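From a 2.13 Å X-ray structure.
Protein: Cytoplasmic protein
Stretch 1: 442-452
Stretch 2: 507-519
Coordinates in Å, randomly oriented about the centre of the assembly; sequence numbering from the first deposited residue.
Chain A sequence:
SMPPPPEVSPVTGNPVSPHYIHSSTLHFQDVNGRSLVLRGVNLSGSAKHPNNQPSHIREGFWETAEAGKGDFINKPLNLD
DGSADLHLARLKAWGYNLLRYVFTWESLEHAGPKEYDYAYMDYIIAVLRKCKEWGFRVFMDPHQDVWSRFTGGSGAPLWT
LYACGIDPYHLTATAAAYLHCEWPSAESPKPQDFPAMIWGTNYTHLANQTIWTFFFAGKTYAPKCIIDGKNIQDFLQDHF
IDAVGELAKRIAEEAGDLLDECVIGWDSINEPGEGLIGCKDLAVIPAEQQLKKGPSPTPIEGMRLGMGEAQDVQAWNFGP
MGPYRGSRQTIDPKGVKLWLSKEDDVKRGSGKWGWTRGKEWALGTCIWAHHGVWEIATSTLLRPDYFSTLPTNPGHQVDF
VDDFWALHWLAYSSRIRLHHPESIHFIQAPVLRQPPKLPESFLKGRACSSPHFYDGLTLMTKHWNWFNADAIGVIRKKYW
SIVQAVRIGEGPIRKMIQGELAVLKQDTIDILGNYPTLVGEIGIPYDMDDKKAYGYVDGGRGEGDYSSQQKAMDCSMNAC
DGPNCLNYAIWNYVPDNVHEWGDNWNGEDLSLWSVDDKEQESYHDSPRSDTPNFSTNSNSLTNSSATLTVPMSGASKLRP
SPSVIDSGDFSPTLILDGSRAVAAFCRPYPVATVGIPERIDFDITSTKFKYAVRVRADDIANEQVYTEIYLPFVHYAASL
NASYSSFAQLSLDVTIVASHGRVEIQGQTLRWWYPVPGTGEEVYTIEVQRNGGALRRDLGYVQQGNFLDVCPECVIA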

# COMPACT_ATOMS: atom_id res chain seq x y z
N PHE A 442 -8.55 -3.43 -22.56
CA PHE A 442 -7.33 -3.45 -21.77
C PHE A 442 -7.38 -4.42 -20.61
O PHE A 442 -6.36 -5.02 -20.26
N LEU A 443 -8.55 -4.59 -19.98
CA LEU A 443 -8.67 -5.57 -18.91
C LEU A 443 -8.55 -6.99 -19.44
O LEU A 443 -7.79 -7.81 -18.90
N LYS A 444 -9.32 -7.30 -20.49
CA LYS A 444 -9.25 -8.58 -21.19
C LYS A 444 -9.48 -9.76 -20.24
O LYS A 444 -8.81 -10.79 -20.34
N GLY A 445 -10.41 -9.59 -19.31
CA GLY A 445 -10.80 -10.68 -18.43
C GLY A 445 -9.73 -11.16 -17.49
O GLY A 445 -9.77 -12.31 -17.04
N ARG A 446 -8.77 -10.31 -17.15
CA ARG A 446 -7.68 -10.75 -16.29
C ARG A 446 -7.26 -9.57 -15.41
O ARG A 446 -6.22 -8.93 -15.64
N ALA A 447 -8.06 -9.31 -14.38
CA ALA A 447 -7.86 -8.15 -13.54
C ALA A 447 -8.39 -8.43 -12.14
O ALA A 447 -9.12 -9.39 -11.91
N CYS A 448 -8.03 -7.55 -11.21
CA CYS A 448 -8.41 -7.67 -9.81
C CYS A 448 -8.32 -6.27 -9.21
O CYS A 448 -7.34 -5.57 -9.42
N SER A 449 -9.35 -5.87 -8.48
CA SER A 449 -9.35 -4.59 -7.80
C SER A 449 -8.49 -4.70 -6.55
O SER A 449 -8.59 -5.68 -5.81
N SER A 450 -7.63 -3.70 -6.31
CA SER A 450 -6.66 -3.77 -5.22
C SER A 450 -6.66 -2.49 -4.39
O SER A 450 -5.63 -1.85 -4.23
N PRO A 451 -7.79 -2.13 -3.80
CA PRO A 451 -7.81 -0.97 -2.91
C PRO A 451 -7.03 -1.24 -1.63
O PRO A 451 -6.77 -2.38 -1.24
N HIS A 452 -6.65 -0.15 -0.97
CA HIS A 452 -6.11 -0.23 0.38
C HIS A 452 -7.20 0.17 1.38
O HIS A 452 -8.12 0.92 1.05
N ASP A 507 -17.63 -1.79 -4.86
CA ASP A 507 -17.09 -0.95 -5.93
C ASP A 507 -16.63 -1.80 -7.12
O ASP A 507 -16.75 -1.38 -8.27
N THR A 508 -16.08 -2.98 -6.84
CA THR A 508 -15.52 -3.79 -7.91
C THR A 508 -16.60 -4.24 -8.88
O THR A 508 -16.50 -4.02 -10.09
N ILE A 509 -17.66 -4.87 -8.36
CA ILE A 509 -18.70 -5.41 -9.23
C ILE A 509 -19.55 -4.30 -9.84
O ILE A 509 -20.03 -4.43 -10.97
N ASP A 510 -19.72 -3.19 -9.12
CA ASP A 510 -20.48 -2.07 -9.67
C ASP A 510 -19.79 -1.47 -10.89
O ASP A 510 -20.45 -1.01 -11.82
N ILE A 511 -18.45 -1.41 -10.88
CA ILE A 511 -17.69 -0.55 -11.77
C ILE A 511 -16.82 -1.35 -12.73
O ILE A 511 -16.87 -1.16 -13.95
N LEU A 512 -15.98 -2.24 -12.20
CA LEU A 512 -15.03 -2.95 -13.05
C LEU A 512 -15.65 -4.19 -13.68
O LEU A 512 -15.35 -4.50 -14.83
N GLY A 513 -16.51 -4.90 -12.96
CA GLY A 513 -17.14 -6.09 -13.46
C GLY A 513 -17.00 -7.23 -12.47
O GLY A 513 -16.77 -7.02 -11.28
N ASN A 514 -17.16 -8.45 -12.98
CA ASN A 514 -17.08 -9.64 -12.14
C ASN A 514 -15.63 -10.08 -12.05
O ASN A 514 -15.13 -10.93 -12.78
N TYR A 515 -14.93 -9.44 -11.12
CA TYR A 515 -13.51 -9.63 -10.89
C TYR A 515 -13.27 -9.80 -9.41
O TYR A 515 -14.10 -9.38 -8.59
N PRO A 516 -12.15 -10.38 -9.02
CA PRO A 516 -11.83 -10.48 -7.59
C PRO A 516 -11.46 -9.13 -7.01
O PRO A 516 -11.17 -8.17 -7.72
N THR A 517 -11.49 -9.07 -5.68
CA THR A 517 -11.00 -7.94 -4.92
C THR A 517 -9.92 -8.42 -3.96
O THR A 517 -10.06 -9.47 -3.33
N LEU A 518 -8.84 -7.64 -3.84
CA LEU A 518 -7.76 -7.96 -2.91
C LEU A 518 -7.37 -6.68 -2.20
O LEU A 518 -7.10 -5.67 -2.86
N VAL A 519 -7.38 -6.70 -0.87
CA VAL A 519 -7.04 -5.50 -0.10
C VAL A 519 -5.51 -5.44 -0.06
O VAL A 519 -4.87 -6.12 0.75

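The two stretches meet along a short parallel run of backbone, held by two backbone hydrogen bonds. Ser449 sits at the centre of the pairing: its CA lies 4.7 Å from the CA of Thr517, and the pair forms a single beta bridge. Both backbone polar groups of Ser449 are satisfied across the contact. Ser449 N donates to Pro516 O at 3.0 Å with an N-H...O angle of 154°, and Ser449 O accepts from Leu518 N at 2.8 Å and 163°. Because Pro516 and Leu518 flank Thr517, one residue of stretch 1 is held by two of stretch 2. CA-H...O contacts extend the pairing beyond the bridge, with Ser450 CA 3.1 Å from Leu518 O and Val519 CA 3.3 Å from Pro451 O.

The CA-to-CB bond of Ser449 points toward stretch 2, and in the t rotamer (chi1 -175°), its OG is part of a small polar cluster. Ser449 CB lies 3.2 Å from Thr508 OG1 and 4.0 Å from Leu512 CD1. A single water bridges the hydroxyls, 2.8 Å from Ser449 OG and 3.0 Å from Thr508 OG1. Thr508 and Thr517, both m at chi1 -55°, also share a hydrogen bond, Thr508 OG1 to Thr517 OG1 at 2.8 Å, in which either could be the donor. The cluster thus links the helix to the segment entering the strand: each of the three hydroxyls has a partner, and Thr508 OG1 has two.

Tyr515 gives up more area to the contact than any other residue of either stretch, 98 Å². The CA-to-CB bond of Tyr515 points toward stretch 1; in the m rotamer (chi1 -73°, chi2 -71°) the ring lies beside the Leu443 to Arg446 turn. Ala447 CB sits over one face of the ring, 4.2 Å from its centroid and 19° off the normal, a CH-pi geometry. Near the ring plane, at the edge, are Gly445 C and Arg446 N, the latter 3.8 Å from Tyr515 CE1. Leu443, in the m,t rotamer, adds an apolar contact from CD1 to Tyr515 CE2 at 4.0 Å. Tyr515 OH accepts only a weak hydrogen bond from Gly445 N, 3.3 Å long with an angle of 121°; it has another partner just outside the stretches. Arg446 N is satisfied within its own stretch by Leu443 O at 3.2 Å, closing the type I' turn, while the CA-to-CB bond of Arg446 points away, and its NE, NH1 and NH2 are hydrogen-bonded elsewhere in the structure.

Cys448, t at chi1 173°, places SG 4.0 Å from Pro516 CB and 3.8 Å from Leu518 CB, both apolar contacts. Pro451 also packs here, with CD 4.0 Å from Thr517 CG2 and 3.5 Å from Leu518 O. Ser450, in the p rotamer, takes no polar partner here for its OG, which is hydrogen-bonded elsewhere in the structure. Together the two stretches bury 661 Å², summed over both sides.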

# COMPACT_ATOMS: atom_id res chain seq x y z
CB PHE A 442 -7.02 -2.04 -21.23
CG PHE A 442 -6.55 -1.08 -22.27
CD1 PHE A 442 -7.41 -0.62 -23.26
CD2 PHE A 442 -5.24 -0.61 -22.26
CE1 PHE A 442 -6.97 0.26 -24.22
CE2 PHE A 442 -4.80 0.27 -23.22
CZ PHE A 442 -5.66 0.71 -24.20
CB LEU A 443 -9.99 -5.38 -18.19
CG LEU A 443 -10.18 -4.08 -17.41
CD1 LEU A 443 -11.57 -4.04 -16.80
CD2 LEU A 443 -9.12 -3.94 -16.35
CB LYS A 444 -7.91 -8.73 -21.92
CG LYS A 444 -7.72 -7.79 -23.10
CD LYS A 444 -6.47 -8.16 -23.92
CE LYS A 444 -6.28 -7.24 -25.12
NZ LYS A 444 -4.97 -7.44 -25.80
CB ARG A 446 -6.51 -11.29 -17.11
CG ARG A 446 -5.49 -12.03 -16.28
CD ARG A 446 -4.95 -13.26 -17.01
NE ARG A 446 -3.94 -13.92 -16.18
CZ ARG A 446 -4.23 -14.71 -15.16
NH1 ARG A 446 -5.51 -14.95 -14.87
NH2 ARG A 446 -3.27 -15.25 -14.43
CB ALA A 447 -8.54 -6.91 -14.14
CB CYS A 448 -7.49 -8.65 -9.06
SG CYS A 448 -7.73 -8.75 -7.25
CB SER A 449 -10.79 -4.19 -7.44
OG SER A 449 -10.83 -2.90 -6.88
CB SER A 450 -5.26 -4.06 -5.77
OG SER A 450 -4.81 -3.03 -6.65
CB PRO A 451 -9.30 -0.78 -2.61
CG PRO A 451 -9.83 -2.20 -2.60
CD PRO A 451 -9.04 -2.92 -3.71
CB HIS A 452 -4.89 0.68 0.54
CG HIS A 452 -3.78 0.35 -0.40
ND1 HIS A 452 -2.63 1.11 -0.50
CD2 HIS A 452 -3.63 -0.66 -1.30
CE1 HIS A 452 -1.84 0.59 -1.41
NE2 HIS A 452 -2.42 -0.48 -1.92
CB ASP A 507 -15.89 -0.14 -5.42
CG ASP A 507 -16.28 0.99 -4.50
OD1 ASP A 507 -17.49 1.26 -4.34
OD2 ASP A 507 -15.36 1.62 -3.94
CB THR A 508 -14.79 -4.99 -7.33
OG1 THR A 508 -13.79 -4.54 -6.40
CG2 THR A 508 -14.14 -5.80 -8.46
CB ILE A 509 -19.55 -6.43 -8.45
CG1 ILE A 509 -20.39 -7.25 -9.43
CG2 ILE A 509 -20.43 -5.72 -7.43
CD1 ILE A 509 -21.02 -8.46 -8.81
CB ASP A 510 -20.65 -0.98 -8.61
CG ASP A 510 -21.68 -1.32 -7.58
OD1 ASP A 510 -22.40 -2.33 -7.76
OD2 ASP A 510 -21.76 -0.57 -6.58
CB ILE A 511 -16.84 0.46 -10.99
CG1 ILE A 511 -17.74 1.38 -10.17
CG2 ILE A 511 -15.96 1.26 -11.94
CD1 ILE A 511 -16.99 2.23 -9.17
CB LEU A 512 -13.79 -3.33 -12.24
CG LEU A 512 -12.89 -2.15 -11.85
CD1 LEU A 512 -11.73 -2.59 -10.96
CD2 LEU A 512 -12.35 -1.46 -13.11
CB ASN A 514 -17.99 -10.73 -12.68
CG ASN A 514 -19.42 -10.55 -12.23
OD1 ASN A 514 -19.84 -11.09 -11.19
ND2 ASN A 514 -20.18 -9.77 -12.98
CB TYR A 515 -12.70 -8.42 -11.40
CG TYR A 515 -12.60 -8.33 -12.89
CD1 TYR A 515 -11.82 -9.22 -13.61
CD2 TYR A 515 -13.27 -7.33 -13.59
CE1 TYR A 515 -11.70 -9.13 -14.98
CE2 TYR A 515 -13.17 -7.23 -14.97
CZ TYR A 515 -12.38 -8.14 -15.65
OH TYR A 515 -12.26 -8.06 -17.01
CB PRO A 516 -10.64 -11.45 -7.54
CG PRO A 516 -10.57 -12.07 -8.92
CD PRO A 516 -11.16 -11.06 -9.86
CB THR A 517 -12.11 -7.25 -4.13
OG1 THR A 517 -13.18 -6.88 -5.00
CG2 THR A 517 -11.56 -6.01 -3.42
CB LEU A 518 -6.57 -8.57 -3.65
CG LEU A 518 -5.36 -9.06 -2.85
CD1 LEU A 518 -4.54 -10.03 -3.68
CD2 LEU A 518 -4.51 -7.89 -2.43
CB VAL A 519 -7.65 -5.52 1.30
CG1 VAL A 519 -7.26 -4.26 2.04
CG2 VAL A 519 -9.18 -5.64 1.21
O HOH W 1 -12.70 -2.14 -4.91